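Local coordinates for uncharacterized protein (PDB 3FD9) that keeps the type III secretion regulon of Pseudomonas aeruginosa off, by disrupting self-association and DNA binding of the transcriptional activator ExsA in the absence of inducing signals, at residues M197-L200 and L201-G205; R44-Q47 and L48-E52; L245-A248 and Q249-F252. All blocks are in the same frame, centred on the assembly; numbering follows the deposited sequence.

Interaction 1 (M197-L200 and L201-G205)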
loop_
_atom_site.group_PDB
_atom_site.type_symbol
_atom_site.label_atom_id
_atom_site.label_comp_id
_atom_site.label_asym_id
_atom_site.label_seq_id
_atom_site.Cartn_x
_atom_site.Cartn_y
_atom_site.Cartn_z
HETATM N N MSE A 197 20.891 -15.134 12.023
HETATM C CA MSE A 197 20.144 -14.229 11.162
HETATM C C MSE A 197 20.878 -12.902 10.987
HETATM O O MSE A 197 20.898 -12.337 9.901
HETATM C CB MSE A 197 18.740 -13.995 11.717
HETATM C CG MSE A 197 17.856 -13.128 10.839
HETATM SE SE MSE A 197 17.509 -13.899 9.056
HETATM C CE MSE A 197 16.691 -15.610 9.578
ATOM N N ALA A 198 21.484 -12.415 12.065
ATOM C CA ALA A 198 22.284 -11.197 12.012
ATOM C C ALA A 198 23.451 -11.358 11.050
ATOM O O ALA A 198 23.727 -10.480 10.227
ATOM C CB ALA A 198 22.802 -10.852 13.394
ATOM N N THR A 199 24.134 -12.491 11.155
ATOM C CA THR A 199 25.297 -12.757 10.323
ATOM C C THR A 199 24.939 -12.823 8.848
ATOM O O THR A 199 25.569 -12.175 8.022
ATOM C CB THR A 199 25.964 -14.064 10.712
ATOM O OG1 THR A 199 26.477 -13.953 12.045
ATOM C CG2 THR A 199 27.092 -14.390 9.741
ATOM N N LEU A 200 23.930 -13.613 8.516
ATOM C CA LEU A 200 23.473 -13.692 7.140
ATOM C C LEU A 200 23.141 -12.298 6.602
ATOM O O LEU A 200 23.414 -11.973 5.445
ATOM C CB LEU A 200 22.247 -14.588 7.051
ATOM C CG LEU A 200 21.590 -14.603 5.675
ATOM C CD1 LEU A 200 22.580 -15.122 4.652
ATOM C CD2 LEU A 200 20.315 -15.441 5.689
ATOM N N LEU A 201 22.544 -11.475 7.449
ATOM C CA LEU A 201 22.122 -10.151 7.036
ATOM C C LEU A 201 23.293 -9.175 6.893
ATOM O O LEU A 201 23.211 -8.191 6.149
ATOM C CB LEU A 201 21.083 -9.612 8.016
ATOM C CG LEU A 201 19.681 -10.135 7.721
ATOM C CD1 LEU A 201 18.689 -9.598 8.735
ATOM C CD2 LEU A 201 19.276 -9.750 6.305
ATOM N N ALA A 202 24.381 -9.465 7.595
ATOM C CA ALA A 202 25.551 -8.601 7.581
ATOM C C ALA A 202 26.625 -9.060 6.593
ATOM O O ALA A 202 27.344 -8.234 6.027
ATOM C CB ALA A 202 26.136 -8.505 8.976
ATOM N N SER A 203 26.738 -10.370 6.390
ATOM C CA SER A 203 27.859 -10.918 5.635
ATOM C C SER A 203 27.466 -12.002 4.630
ATOM O O SER A 203 28.290 -12.449 3.839
ATOM C CB SER A 203 28.932 -11.446 6.594
ATOM O OG SER A 203 28.532 -12.664 7.201
ATOM N N GLY A 204 26.217 -12.441 4.672
ATOM C CA GLY A 204 25.699 -13.318 3.636
ATOM C C GLY A 204 25.833 -14.824 3.824
ATOM O O GLY A 204 25.370 -15.586 2.971
ATOM N N GLY A 205 26.446 -15.255 4.925
ATOM C CA GLY A 205 26.713 -16.665 5.147
ATOM C C GLY A 205 25.831 -17.289 6.210
ATOM O O GLY A 205 25.163 -16.574 6.961
#
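In the C-terminal turn of helix 193-203, where the chain leaves helical geometry at Gly204, Thr199 O gathers donors from the residues that follow it. Ser203 N comes nearly head-on to the carbonyl, 2.7 Å from Thr199 O. Ser203 OG, 3.1 Å from Thr199 O, approaches from above the carbonyl plane, not on a lone pair. Its chi1 of 74° sets the hydroxyl between the backbone N and the carbonyl carbon of Ser203, and so folds it back over the preceding turn. A third donor, Ala202 N, also lies well out of the carbonyl plane, 3.0 Å from Thr199 O. Gly204 N adds a weak bond to the same oxygen and another weak one, of 2.9 Å, to Leu200 O. Bonds of i+3 and a weak i+5 are thus added at Thr199 O to the usual i+4 one, as the alpha-helix ends at a glycine of positive phi (90°), a backbone conformation that glycine takes up readily. Beyond it the chain folds back along the helix, and Leu200 CA makes a CA-H...O contact of 3.3 Å with Gly205 O. Two residues before Ser203, the bond from Leu201 N to Met197 O keeps ordinary helical form. The side chains of these two residues run at a slant to each other, selenomethionine Met197 meeting Leu201 through CG and CD1 at 4.2 Å. This apolar side of the helix rests on helix 96-115, Leu200 touching Ile100 and Leu104. Met197 and Leu201 also pack on Met39 and Leu73 of a second subunit, so the same face serves both the fold and the assembly. Thr199 OG1 turns back to Arg195 O.

Interaction 2 (R44-Q47 and L48-E52); sequences RLEQ and LFRCE
Leu45 and Leu48 meet through their CD2 methyls, 4.2 Å apart, in helix 42-50, an amphipathic helix within the N-terminal part of the protein. The more extensive apolar contact of Leu45 is with Phe49, one turn on: the two side chains run side by side in the same direction, and both Leu45 methyls come up to the far end of the ring, CD2 lying 3.8 Å from Phe49 CZ and CD1 3.9 Å from Phe49 CE1. Leu45 O covers one face of that ring while accepting the helical bond from Phe49 N. Leu48 has CG anti to its backbone N (chi1 167°), which directs the branch toward Trp83 and toward Leu54 of helix 52-60; its own N gives a fairly straight bond of 2.8 Å to Arg44 O.

Gln47 starts a polar flank. Its chain is extended beyond CG and carries the amide back alongside Arg44, whose NH1 donates to Gln47 OE1 at 2.7 Å, in the amide plane and on a lone pair. Trp83 NE1 binds the same oxygen; two donors thus grip it and probably fix the rotation of the amide. On the exposed side Glu46 and Arg50 lie next to each other, their charged planes almost perpendicular, in a long salt bridge of 3.8 Å between OE2 and NH1. Helical bonding slackens here: Arg50 N makes only weak bonds, to Glu46 O and Gln47 O. Cys51, at the N-cap of helix 52-60, then turns SG onto a backbone N of that helix, while its CB sits 3.5 Å from Gln47 O.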
loop_
_atom_site.group_PDB
_atom_site.type_symbol
_atom_site.label_atom_id
_atom_site.label_comp_id
_atom_site.label_asym_id
_atom_site.label_seq_id
_atom_site.Cartn_x
_atom_site.Cartn_y
_atom_site.Cartn_z
ATOM N N ARG A 44 -11.449 -17.945 -13.667
ATOM C CA ARG A 44 -10.021 -18.199 -13.514
ATOM C C ARG A 44 -9.429 -17.286 -12.458
ATOM O O ARG A 44 -8.533 -17.670 -11.708
ATOM C CB ARG A 44 -9.304 -17.985 -14.840
ATOM C CG ARG A 44 -9.575 -19.069 -15.860
ATOM C CD ARG A 44 -8.875 -20.364 -15.487
ATOM N NE ARG A 44 -9.098 -21.396 -16.490
ATOM C CZ ARG A 44 -9.912 -22.432 -16.323
ATOM N NH1 ARG A 44 -10.568 -22.582 -15.181
ATOM N NH2 ARG A 44 -10.068 -23.322 -17.297
ATOM N N LEU A 45 -9.933 -16.060 -12.412
ATOM C CA LEU A 45 -9.514 -15.109 -11.395
ATOM C C LEU A 45 -9.740 -15.644 -9.994
ATOM O O LEU A 45 -8.885 -15.493 -9.142
ATOM C CB LEU A 45 -10.251 -13.779 -11.553
ATOM C CG LEU A 45 -9.386 -12.613 -11.998
ATOM C CD1 LEU A 45 -9.984 -11.325 -11.462
ATOM C CD2 LEU A 45 -7.989 -12.792 -11.466
ATOM N N GLU A 46 -10.901 -16.243 -9.750
ATOM C CA GLU A 46 -11.207 -16.756 -8.423
ATOM C C GLU A 46 -10.376 -18.000 -8.145
ATOM O O GLU A 46 -9.962 -18.234 -7.014
ATOM C CB GLU A 46 -12.702 -17.048 -8.265
ATOM C CG GLU A 46 -13.141 -18.405 -8.802
ATOM C CD GLU A 46 -14.633 -18.682 -8.616
ATOM O OE1 GLU A 46 -15.418 -17.713 -8.490
ATOM O OE2 GLU A 46 -15.019 -19.875 -8.603
ATOM N N GLN A 47 -10.103 -18.788 -9.176
ATOM C CA GLN A 47 -9.252 -19.958 -8.989
ATOM C C GLN A 47 -7.849 -19.529 -8.620
ATOM O O GLN A 47 -7.214 -20.127 -7.754
ATOM C CB GLN A 47 -9.225 -20.850 -10.227
ATOM C CG GLN A 47 -10.424 -21.774 -10.327
ATOM C CD GLN A 47 -10.591 -22.347 -11.709
ATOM O OE1 GLN A 47 -9.805 -22.060 -12.601
ATOM N NE2 GLN A 47 -11.621 -23.165 -11.897
ATOM N N LEU A 48 -7.370 -18.483 -9.280
ATOM C CA LEU A 48 -6.066 -17.925 -8.972
ATOM C C LEU A 48 -6.019 -17.438 -7.535
ATOM O O LEU A 48 -5.038 -17.657 -6.833
ATOM C CB LEU A 48 -5.744 -16.764 -9.906
ATOM C CG LEU A 48 -4.553 -15.924 -9.448
ATOM C CD1 LEU A 48 -3.265 -16.742 -9.583
ATOM C CD2 LEU A 48 -4.460 -14.632 -10.230
ATOM N N PHE A 49 -7.082 -16.779 -7.092
ATOM C CA PHE A 49 -7.063 -16.154 -5.781
ATOM C C PHE A 49 -7.023 -17.184 -4.669
ATOM O O PHE A 49 -6.536 -16.898 -3.580
ATOM C CB PHE A 49 -8.251 -15.206 -5.593
ATOM C CG PHE A 49 -8.135 -13.926 -6.375
ATOM C CD1 PHE A 49 -9.245 -13.358 -6.975
ATOM C CD2 PHE A 49 -6.909 -13.301 -6.527
ATOM C CE1 PHE A 49 -9.137 -12.177 -7.702
ATOM C CE2 PHE A 49 -6.793 -12.124 -7.254
ATOM C CZ PHE A 49 -7.905 -11.564 -7.842
ATOM N N ARG A 50 -7.523 -18.383 -4.946
ATOM C CA ARG A 50 -7.600 -19.422 -3.927
ATOM C C ARG A 50 -6.474 -20.448 -4.007
ATOM O O ARG A 50 -6.364 -21.327 -3.147
ATOM C CB ARG A 50 -8.958 -20.126 -3.989
ATOM C CG ARG A 50 -9.970 -19.604 -2.976
ATOM C CD ARG A 50 -11.393 -19.984 -3.352
ATOM N NE ARG A 50 -11.445 -21.240 -4.094
ATOM C CZ ARG A 50 -11.820 -21.339 -5.366
ATOM N NH1 ARG A 50 -12.187 -20.253 -6.035
ATOM N NH2 ARG A 50 -11.836 -22.523 -5.967
ATOM N N CYS A 51 -5.629 -20.336 -5.025
ATOM C CA CYS A 51 -4.623 -21.366 -5.257
ATOM C C CYS A 51 -3.481 -21.317 -4.240
ATOM O O CYS A 51 -3.192 -20.273 -3.665
ATOM C CB CYS A 51 -4.103 -21.301 -6.697
ATOM S SG CYS A 51 -2.826 -20.083 -7.014
ATOM N N GLU A 52 -2.838 -22.457 -4.023
ATOM C CA GLU A 52 -1.808 -22.582 -2.989
ATOM C C GLU A 52 -0.620 -21.657 -3.194
ATOM O O GLU A 52 -0.130 -21.058 -2.243
ATOM C CB GLU A 52 -1.315 -24.027 -2.900
ATOM C CG GLU A 52 -2.236 -24.945 -2.122
ATOM C CD GLU A 52 -2.155 -24.703 -0.625
ATOM O OE1 GLU A 52 -1.674 -23.617 -0.214
ATOM O OE2 GLU A 52 -2.570 -25.604 0.141
#

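Interaction 3 (L245-A248 and Q249-F252)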
loop_
_atom_site.group_PDB
_atom_site.type_symbol
_atom_site.label_atom_id
_atom_site.label_comp_id
_atom_site.label_asym_id
_atom_site.label_seq_id
_atom_site.Cartn_x
_atom_site.Cartn_y
_atom_site.Cartn_z
ATOM N N LEU A 245 6.322 -26.786 2.333
ATOM C CA LEU A 245 6.941 -25.472 2.503
ATOM C C LEU A 245 7.330 -24.875 1.164
ATOM O O LEU A 245 7.907 -23.793 1.102
ATOM C CB LEU A 245 8.149 -25.529 3.435
ATOM C CG LEU A 245 7.875 -26.142 4.806
ATOM C CD1 LEU A 245 9.178 -26.271 5.586
ATOM C CD2 LEU A 245 6.841 -25.348 5.593
ATOM N N CYS A 246 7.021 -25.579 0.085
ATOM C CA CYS A 246 7.107 -24.976 -1.237
ATOM C C CYS A 246 6.209 -25.713 -2.221
ATOM O O CYS A 246 5.528 -26.681 -1.858
ATOM C CB CYS A 246 8.551 -24.905 -1.732
ATOM S SG CYS A 246 9.240 -26.473 -2.252
ATOM N N GLN A 247 6.197 -25.240 -3.461
ATOM C CA GLN A 247 5.283 -25.767 -4.465
ATOM C C GLN A 247 5.996 -26.811 -5.289
ATOM O O GLN A 247 7.223 -26.858 -5.306
ATOM C CB GLN A 247 4.755 -24.647 -5.362
ATOM C CG GLN A 247 3.994 -23.587 -4.600
ATOM C CD GLN A 247 2.969 -24.184 -3.655
ATOM O OE1 GLN A 247 1.979 -24.762 -4.088
ATOM N NE2 GLN A 247 3.202 -24.041 -2.358
ATOM N N ALA A 248 5.228 -27.660 -5.955
ATOM C CA ALA A 248 5.814 -28.689 -6.785
ATOM C C ALA A 248 6.768 -28.053 -7.776
ATOM O O ALA A 248 7.873 -28.553 -7.977
ATOM C CB ALA A 248 4.737 -29.475 -7.506
ATOM N N GLN A 249 6.346 -26.938 -8.368
ATOM C CA GLN A 249 7.089 -26.313 -9.458
ATOM C C GLN A 249 8.053 -25.209 -9.048
ATOM O O GLN A 249 8.695 -24.601 -9.904
ATOM C CB GLN A 249 6.126 -25.781 -10.513
ATOM C CG GLN A 249 5.314 -26.870 -11.180
ATOM C CD GLN A 249 6.180 -27.999 -11.689
ATOM O OE1 GLN A 249 7.243 -27.768 -12.266
ATOM N NE2 GLN A 249 5.731 -29.233 -11.481
ATOM N N ASP A 250 8.148 -24.932 -7.751
ATOM C CA ASP A 250 9.154 -24.003 -7.246
ATOM C C ASP A 250 10.526 -24.591 -7.525
ATOM O O ASP A 250 10.803 -25.714 -7.129
ATOM C CB ASP A 250 8.986 -23.806 -5.742
ATOM C CG ASP A 250 7.964 -22.735 -5.392
ATOM O OD1 ASP A 250 7.729 -21.830 -6.224
ATOM O OD2 ASP A 250 7.405 -22.784 -4.272
ATOM N N HIS A 251 11.382 -23.848 -8.219
ATOM C CA HIS A 251 12.739 -24.305 -8.512
ATOM C C HIS A 251 13.757 -23.447 -7.780
ATOM O O HIS A 251 13.753 -22.238 -7.915
ATOM C CB HIS A 251 13.012 -24.267 -10.023
ATOM C CG HIS A 251 14.397 -24.705 -10.406
ATOM N ND1 HIS A 251 15.357 -23.826 -10.870
ATOM C CD2 HIS A 251 14.985 -25.927 -10.398
ATOM C CE1 HIS A 251 16.472 -24.487 -11.130
ATOM N NE2 HIS A 251 16.274 -25.763 -10.849
ATOM N N PHE A 252 14.630 -24.073 -7.003
ATOM C CA PHE A 252 15.691 -23.346 -6.315
ATOM C C PHE A 252 17.046 -23.577 -6.977
ATOM O O PHE A 252 17.249 -24.591 -7.658
ATOM C CB PHE A 252 15.753 -23.751 -4.842
ATOM C CG PHE A 252 14.491 -23.476 -4.096
ATOM C CD1 PHE A 252 14.204 -22.200 -3.641
ATOM C CD2 PHE A 252 13.577 -24.487 -3.860
ATOM C CE1 PHE A 252 13.029 -21.939 -2.954
ATOM C CE2 PHE A 252 12.395 -24.231 -3.177
ATOM C CZ PHE A 252 12.122 -22.957 -2.720
#
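A side-chain-braced type I beta turn, Gln247 to Asp250, brings the chain from the loop after helix 232-241 into the short strand 251-253. The turn is closed by Asp250 N, which donates to Gln247 O at 3.2 Å from well above the carbonyl plane. A second bond runs the other way: Gln247 N reaches Asp250 OD2 at 2.9 Å, fairly straight but from above the carboxylate plane. With CG anti to its carbonyl carbon (chi1 -85°), Asp250 swings the carboxylate back across the turn and alongside Gln247, whose CB lies 3.4 Å from OD2. The amide of Gln247 stands almost at right angles to the carboxylate and bends away to meet Gln56 OE1 through NE2.

Just outside the turn, Cys246 SG approaches the edge of the Phe252 ring, practically in its plane, 4.0 Å from CE2 and 5.3 Å from the ring centroid. Leu240 of helix 232-241 touches both side chains, and Val91 of the neighbouring parallel strand 90-92 packs on Phe252.

Buried Asp250 also binds Asp89 N through OD1 and Gln56 NE2 through OD2. Three N-H groups therefore converge on its carboxylate, which probably favours the charged form and ties the turn to helix 52-60 and to the residue just before strand 90-92.

How the interactions relate
Interactions 2 and 3 lie in different parts of ExsD, the N-terminal and the C-terminal, yet they touch: Glu52 CB, at the start of helix 52-60, lies 3.6 Å from Gln247 OE1, and the centres are 18 Å apart. Helix 52-60, which starts where interaction 2 ends, supplies the Gln56 that binds the turn of interaction 3. Interaction 1 shares the C-terminal part with interaction 3 but stays separate, with about 13 Å between nearest atoms. From interaction 2 it is 36 Å away between centres, across the middle of the chain. Of the three, interaction 1 alone touches another subunit of the assembly.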